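Local coordinates for protein putative dehydrogenase (Pseudomonas fluorescens, PDB 6UUG) that oxidises methanesulfinate as MsuC, the monooxygenase of a two-component flavin-dependent system in bacterial sulfur assimilation, at residues A[172-177]-A[195-200]; A[200-205]-A[221-226]. All coordinates share one frame; numbering follows the deposited sequence.

Contacts 1 and 2 follow each other along the chain and share Ser200, with their centres about 10 Å apart on the same side of the chain's centre. Contact 1 lies at the open end of the hairpin 176-183/189-196, part of a three-stranded sheet with strand 139-142. Contact 2 pairs strand 202-204 with strand 221-228 in a second, antiparallel sheet. The short passage from Ser197 to Gly201 thus carries the chain from one sheet to the other within the beta region, which belongs to an acyl-CoA dehydrogenase-like fold. Packing joins them: Ile195 CD1 meets Ile202 CD1 at 4.0 Å, and the aliphatic part of Arg199, in the connection, lies on Val226 through CD and CG1.

Contact 1 of 2, residues A[172-177]-A[195-200]; sequences SDSQML and IPSGRS
Leu177 and Ile195 form the hydrogen-bonded pair near the open end of an antiparallel beta hairpin, strands 176-183 and 189-196. Leu177 N bonds Ile195 O at 2.9 Å and Ile195 N returns to Leu177 O at 3.0 Å. One residue further, Met176 and Pro196 make a non-hydrogen-bonded pair. Beyond it Ser197 N reaches Gln175 O at 3.1 Å with a straight N-H (170°), though it comes from above the carbonyl plane, 56° out of it. There the chain leaves the strand through a type I turn from Pro196 to Arg199.

Side-chain packing flanks this ladder. Met176, bent at chi2 and chi3, brings SD to 3.8 Å from Pro196 CA and lays CE against the Ile195 carbonyl carbon. On the face carrying Leu177 and Ile195, Leu177 CG packs against the Ser197 hydroxyl, 3.3 Å from OG.

Polar side chains bond beyond the ladder. Gln175 OE1 accepts hydrogen bonds from Arg65 NH2 and from Phe138 N, next to strand 139-142, the neighbour of strand 176-183 in the sheet. Ser197, buried, points toward 172-177 and donates from OG to Ser174 OG at 2.7 Å; that second hydroxyl also bonds Ala171 O, completing a short relay from Ser197 OG through Ser174 OG to a backbone carbonyl.

Contact 2 of 2, residues A[200-205]-A[221-226]; sequences SGITLH and ATFERV
Ile202 CG1 meets Phe223 CE2 at 4.0 Å and Val226 CG2 at 3.7 Å, forming the apolar centre of an antiparallel strand pair, 202-204 with 221-223, in an antiparallel sheet. Ile202 and Phe223 lie alongside each other, pointing the same way, whereas Val226, beyond the corner at 224-225, crosses Ile202 at about a right angle. Val226 CG2 stands beside its backbone N and anti to its carbonyl carbon (chi1 176°, measured to CG1), directed into the Gly201 peptide. An alanine at this position would strip both methyls from the Ile202 flank and is likely to open a gap beside Ile202 CG1 and the Gly201 carbonyl. Further along the same face, Leu204 CD2 touches Ala221 CB at 3.7 Å, while Val226 also packs on Ile195 of the neighbouring hairpin.

Gly201 fits tightly against the corner: a beta carbon there would collide with Glu224 O and Val226 CG2. Its own carbonyl accepts Glu224 N at 2.8 Å. Thr203 and Thr222 make the hydrogen-bonded pair, Thr203 N to Thr222 O at 2.9 Å and Thr222 N to Thr203 O at 2.8 Å.

At the polar edge His205, just past the strand, reaches Thr222. Thr203 O lies over the centre of one face of the His205 ring. Thr222 OG1, which also bonds Lys164 NZ, is hydrogen-bonded to His205 NE2 at 2.8 Å, the hydroxyl lying at the ring edge, near its plane.

Contact 1 of 2, residues A[172-177]-A[195-200]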
loop_
_atom_site.group_PDB
_atom_site.type_symbol
_atom_site.label_atom_id
_atom_site.label_comp_id
_atom_site.label_asym_id
_atom_site.label_seq_id
_atom_site.Cartn_x
_atom_site.Cartn_y
_atom_site.Cartn_z
ATOM N N SER A 172 -26.255 10.199 28.696
ATOM C CA SER A 172 -26.103 10.223 30.142
ATOM C C SER A 172 -25.453 11.527 30.588
ATOM O O SER A 172 -24.628 12.109 29.877
ATOM C CB SER A 172 -25.261 9.039 30.608
ATOM O OG SER A 172 -25.745 7.843 30.030
ATOM N N ASP A 173 -25.838 11.982 31.781
ATOM C CA ASP A 173 -25.330 13.234 32.341
ATOM C C ASP A 173 -25.560 14.405 31.385
ATOM O O ASP A 173 -24.741 15.319 31.285
ATOM C CB ASP A 173 -23.850 13.105 32.710
ATOM C CG ASP A 173 -23.315 14.322 33.435
ATOM O OD1 ASP A 173 -23.948 14.752 34.429
ATOM O OD2 ASP A 173 -22.259 14.846 33.005
ATOM N N SER A 174 -26.665 14.385 30.658
ATOM C CA SER A 174 -26.997 15.487 29.767
ATOM C C SER A 174 -28.237 16.205 30.279
ATOM O O SER A 174 -29.017 15.667 31.070
ATOM C CB SER A 174 -27.217 15.006 28.325
ATOM O OG SER A 174 -28.452 14.323 28.169
ATOM N N GLN A 175 -28.390 17.448 29.832
ATOM C CA GLN A 175 -29.555 18.254 30.172
ATOM C C GLN A 175 -30.621 18.233 29.091
ATOM O O GLN A 175 -31.820 18.270 29.403
ATOM C CB GLN A 175 -29.131 19.704 30.448
ATOM C CG GLN A 175 -28.508 19.937 31.827
ATOM C CD GLN A 175 -27.247 19.133 32.062
ATOM O OE1 GLN A 175 -26.219 19.356 31.414
ATOM N NE2 GLN A 175 -27.313 18.189 33.003
ATOM N N MET A 176 -30.216 18.159 27.829
ATOM C CA MET A 176 -31.137 18.136 26.707
ATOM C C MET A 176 -30.719 17.030 25.754
ATOM O O MET A 176 -29.536 16.678 25.674
ATOM C CB MET A 176 -31.169 19.483 25.968
ATOM C CG MET A 176 -31.741 20.650 26.773
ATOM S SD MET A 176 -33.529 20.512 27.025
ATOM C CE MET A 176 -34.147 20.619 25.345
ATOM N N LEU A 177 -31.708 16.479 25.045
ATOM C CA LEU A 177 -31.504 15.437 24.045
ATOM C C LEU A 177 -32.169 15.836 22.741
ATOM O O LEU A 177 -33.234 16.459 22.728
ATOM C CB LEU A 177 -32.100 14.084 24.465
ATOM C CG LEU A 177 -31.631 13.357 25.706
ATOM C CD1 LEU A 177 -32.498 12.127 25.879
ATOM C CD2 LEU A 177 -30.173 12.972 25.543
ATOM N N ILE A 195 -35.781 17.634 23.649
ATOM C CA ILE A 195 -36.534 17.440 24.889
ATOM C C ILE A 195 -35.573 17.257 26.052
ATOM O O ILE A 195 -34.417 16.843 25.869
ATOM C CB ILE A 195 -37.494 16.233 24.797
ATOM C CG1 ILE A 195 -36.737 14.943 24.500
ATOM C CG2 ILE A 195 -38.579 16.473 23.747
ATOM C CD1 ILE A 195 -37.653 13.736 24.369
ATOM N N PRO A 196 -36.012 17.596 27.269
ATOM C CA PRO A 196 -35.140 17.433 28.440
ATOM C C PRO A 196 -34.772 15.974 28.646
ATOM O O PRO A 196 -35.602 15.076 28.483
ATOM C CB PRO A 196 -35.994 17.964 29.600
ATOM C CG PRO A 196 -37.005 18.835 28.965
ATOM C CD PRO A 196 -37.295 18.228 27.623
ATOM N N SER A 197 -33.505 15.741 29.012
ATOM C CA SER A 197 -33.021 14.369 29.119
ATOM C C SER A 197 -33.623 13.634 30.306
ATOM O O SER A 197 -33.647 12.402 30.301
ATOM C CB SER A 197 -31.496 14.350 29.220
ATOM O OG SER A 197 -30.936 15.261 28.289
ATOM N N GLY A 198 -34.101 14.352 31.313
ATOM C CA GLY A 198 -34.731 13.710 32.449
ATOM C C GLY A 198 -36.240 13.614 32.384
ATOM O O GLY A 198 -36.869 13.296 33.401
ATOM N N ARG A 199 -36.843 13.873 31.225
ATOM C CA ARG A 199 -38.295 13.849 31.119
ATOM C C ARG A 199 -38.843 12.461 31.433
ATOM O O ARG A 199 -38.256 11.443 31.059
ATOM C CB ARG A 199 -38.734 14.277 29.723
ATOM C CG ARG A 199 -40.227 14.122 29.496
ATOM C CD ARG A 199 -40.688 14.923 28.318
ATOM N NE ARG A 199 -40.552 16.356 28.558
ATOM C CZ ARG A 199 -40.728 17.272 27.616
ATOM N NH1 ARG A 199 -41.032 16.893 26.385
ATOM N NH2 ARG A 199 -40.591 18.562 27.893
ATOM N N SER A 200 -39.987 12.435 32.120
ATOM C CA SER A 200 -40.636 11.183 32.495
ATOM C C SER A 200 -40.824 10.269 31.292
ATOM O O SER A 200 -41.275 10.697 30.226
ATOM C CB SER A 200 -41.990 11.472 33.146
ATOM O OG SER A 200 -42.668 10.261 33.429
#

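Contact 2 of 2, residues A[200-205]-A[221-226]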
loop_
_atom_site.group_PDB
_atom_site.type_symbol
_atom_site.label_atom_id
_atom_site.label_comp_id
_atom_site.label_asym_id
_atom_site.label_seq_id
_atom_site.Cartn_x
_atom_site.Cartn_y
_atom_site.Cartn_z
ATOM N N SER A 200 -39.987 12.435 32.120
ATOM C CA SER A 200 -40.636 11.183 32.495
ATOM C C SER A 200 -40.824 10.269 31.292
ATOM O O SER A 200 -41.275 10.697 30.226
ATOM C CB SER A 200 -41.990 11.472 33.146
ATOM O OG SER A 200 -42.668 10.261 33.429
ATOM N N GLY A 201 -40.480 8.997 31.471
ATOM C CA GLY A 201 -40.604 8.018 30.414
ATOM C C GLY A 201 -39.310 7.681 29.703
ATOM O O GLY A 201 -39.285 6.714 28.930
ATOM N N ILE A 202 -38.243 8.443 29.930
ATOM C CA ILE A 202 -36.946 8.182 29.317
ATOM C C ILE A 202 -36.103 7.373 30.284
ATOM O O ILE A 202 -35.891 7.786 31.432
ATOM C CB ILE A 202 -36.228 9.488 28.938
ATOM C CG1 ILE A 202 -37.060 10.291 27.936
ATOM C CG2 ILE A 202 -34.847 9.178 28.365
ATOM C CD1 ILE A 202 -36.415 11.596 27.545
ATOM N N THR A 203 -35.611 6.227 29.822
ATOM C CA THR A 203 -34.703 5.384 30.589
ATOM C C THR A 203 -33.423 5.204 29.784
ATOM O O THR A 203 -33.431 4.537 28.745
ATOM C CB THR A 203 -35.336 4.033 30.900
ATOM O OG1 THR A 203 -36.505 4.236 31.701
ATOM C CG2 THR A 203 -34.350 3.161 31.650
ATOM N N LEU A 204 -32.334 5.804 30.263
ATOM C CA LEU A 204 -31.028 5.733 29.610
ATOM C C LEU A 204 -30.234 4.593 30.241
ATOM O O LEU A 204 -29.843 4.670 31.410
ATOM C CB LEU A 204 -30.291 7.064 29.744
ATOM C CG LEU A 204 -31.025 8.329 29.292
ATOM C CD1 LEU A 204 -30.223 9.573 29.642
ATOM C CD2 LEU A 204 -31.318 8.283 27.802
ATOM N N HIS A 205 -29.980 3.538 29.460
ATOM C CA HIS A 205 -29.448 2.303 30.028
ATOM C C HIS A 205 -27.969 2.395 30.377
ATOM O O HIS A 205 -27.531 1.755 31.340
ATOM C CB HIS A 205 -29.687 1.146 29.064
ATOM C CG HIS A 205 -31.134 0.885 28.801
ATOM N ND1 HIS A 205 -32.065 0.792 29.813
ATOM C CD2 HIS A 205 -31.816 0.710 27.644
ATOM C CE1 HIS A 205 -33.258 0.567 29.292
ATOM N NE2 HIS A 205 -33.134 0.511 27.977
ATOM N N ALA A 221 -31.428 3.465 25.068
ATOM C CA ALA A 221 -32.473 4.188 25.779
ATOM C C ALA A 221 -33.820 3.549 25.476
ATOM O O ALA A 221 -34.040 3.012 24.386
ATOM C CB ALA A 221 -32.509 5.674 25.403
ATOM N N THR A 222 -34.719 3.611 26.456
ATOM C CA THR A 222 -36.102 3.176 26.308
ATOM C C THR A 222 -37.018 4.375 26.511
ATOM O O THR A 222 -36.892 5.091 27.509
ATOM C CB THR A 222 -36.451 2.067 27.308
ATOM O OG1 THR A 222 -35.741 0.869 26.968
ATOM C CG2 THR A 222 -37.946 1.778 27.291
ATOM N N PHE A 223 -37.913 4.603 25.547
ATOM C CA PHE A 223 -38.918 5.662 25.589
ATOM C C PHE A 223 -40.273 5.038 25.903
ATOM O O PHE A 223 -40.772 4.215 25.128
ATOM C CB PHE A 223 -38.982 6.410 24.253
ATOM C CG PHE A 223 -37.849 7.373 24.035
ATOM C CD1 PHE A 223 -36.590 6.921 23.684
ATOM C CD2 PHE A 223 -38.054 8.736 24.160
ATOM C CE1 PHE A 223 -35.550 7.814 23.485
ATOM C CE2 PHE A 223 -37.023 9.633 23.962
ATOM C CZ PHE A 223 -35.773 9.176 23.626
ATOM N N GLU A 224 -40.874 5.443 27.019
ATOM C CA GLU A 224 -42.168 4.926 27.463
ATOM C C GLU A 224 -43.170 6.078 27.493
ATOM O O GLU A 224 -43.215 6.833 28.468
ATOM C CB GLU A 224 -42.047 4.266 28.835
ATOM C CG GLU A 224 -43.268 3.455 29.229
ATOM C CD GLU A 224 -43.384 2.170 28.433
ATOM O OE1 GLU A 224 -42.502 1.296 28.586
ATOM O OE2 GLU A 224 -44.351 2.041 27.645
ATOM N N ARG A 225 -43.961 6.209 26.425
ATOM C CA ARG A 225 -44.977 7.261 26.297
ATOM C C ARG A 225 -44.411 8.635 26.660
ATOM O O ARG A 225 -44.986 9.388 27.450
ATOM C CB ARG A 225 -46.213 6.935 27.141
ATOM C CG ARG A 225 -46.988 5.718 26.656
ATOM C CD ARG A 225 -48.355 5.587 27.329
ATOM N NE ARG A 225 -49.242 6.705 27.010
ATOM C CZ ARG A 225 -49.701 7.576 27.905
ATOM N NH1 ARG A 225 -49.365 7.452 29.183
ATOM N NH2 ARG A 225 -50.501 8.567 27.524
ATOM N N VAL A 226 -43.266 8.966 26.067
ATOM C CA VAL A 226 -42.588 10.219 26.388
ATOM C C VAL A 226 -43.296 11.355 25.669
ATOM O O VAL A 226 -43.368 11.373 24.436
ATOM C CB VAL A 226 -41.106 10.169 25.997
ATOM C CG1 VAL A 226 -40.457 11.529 26.253
ATOM C CG2 VAL A 226 -40.398 9.061 26.752
#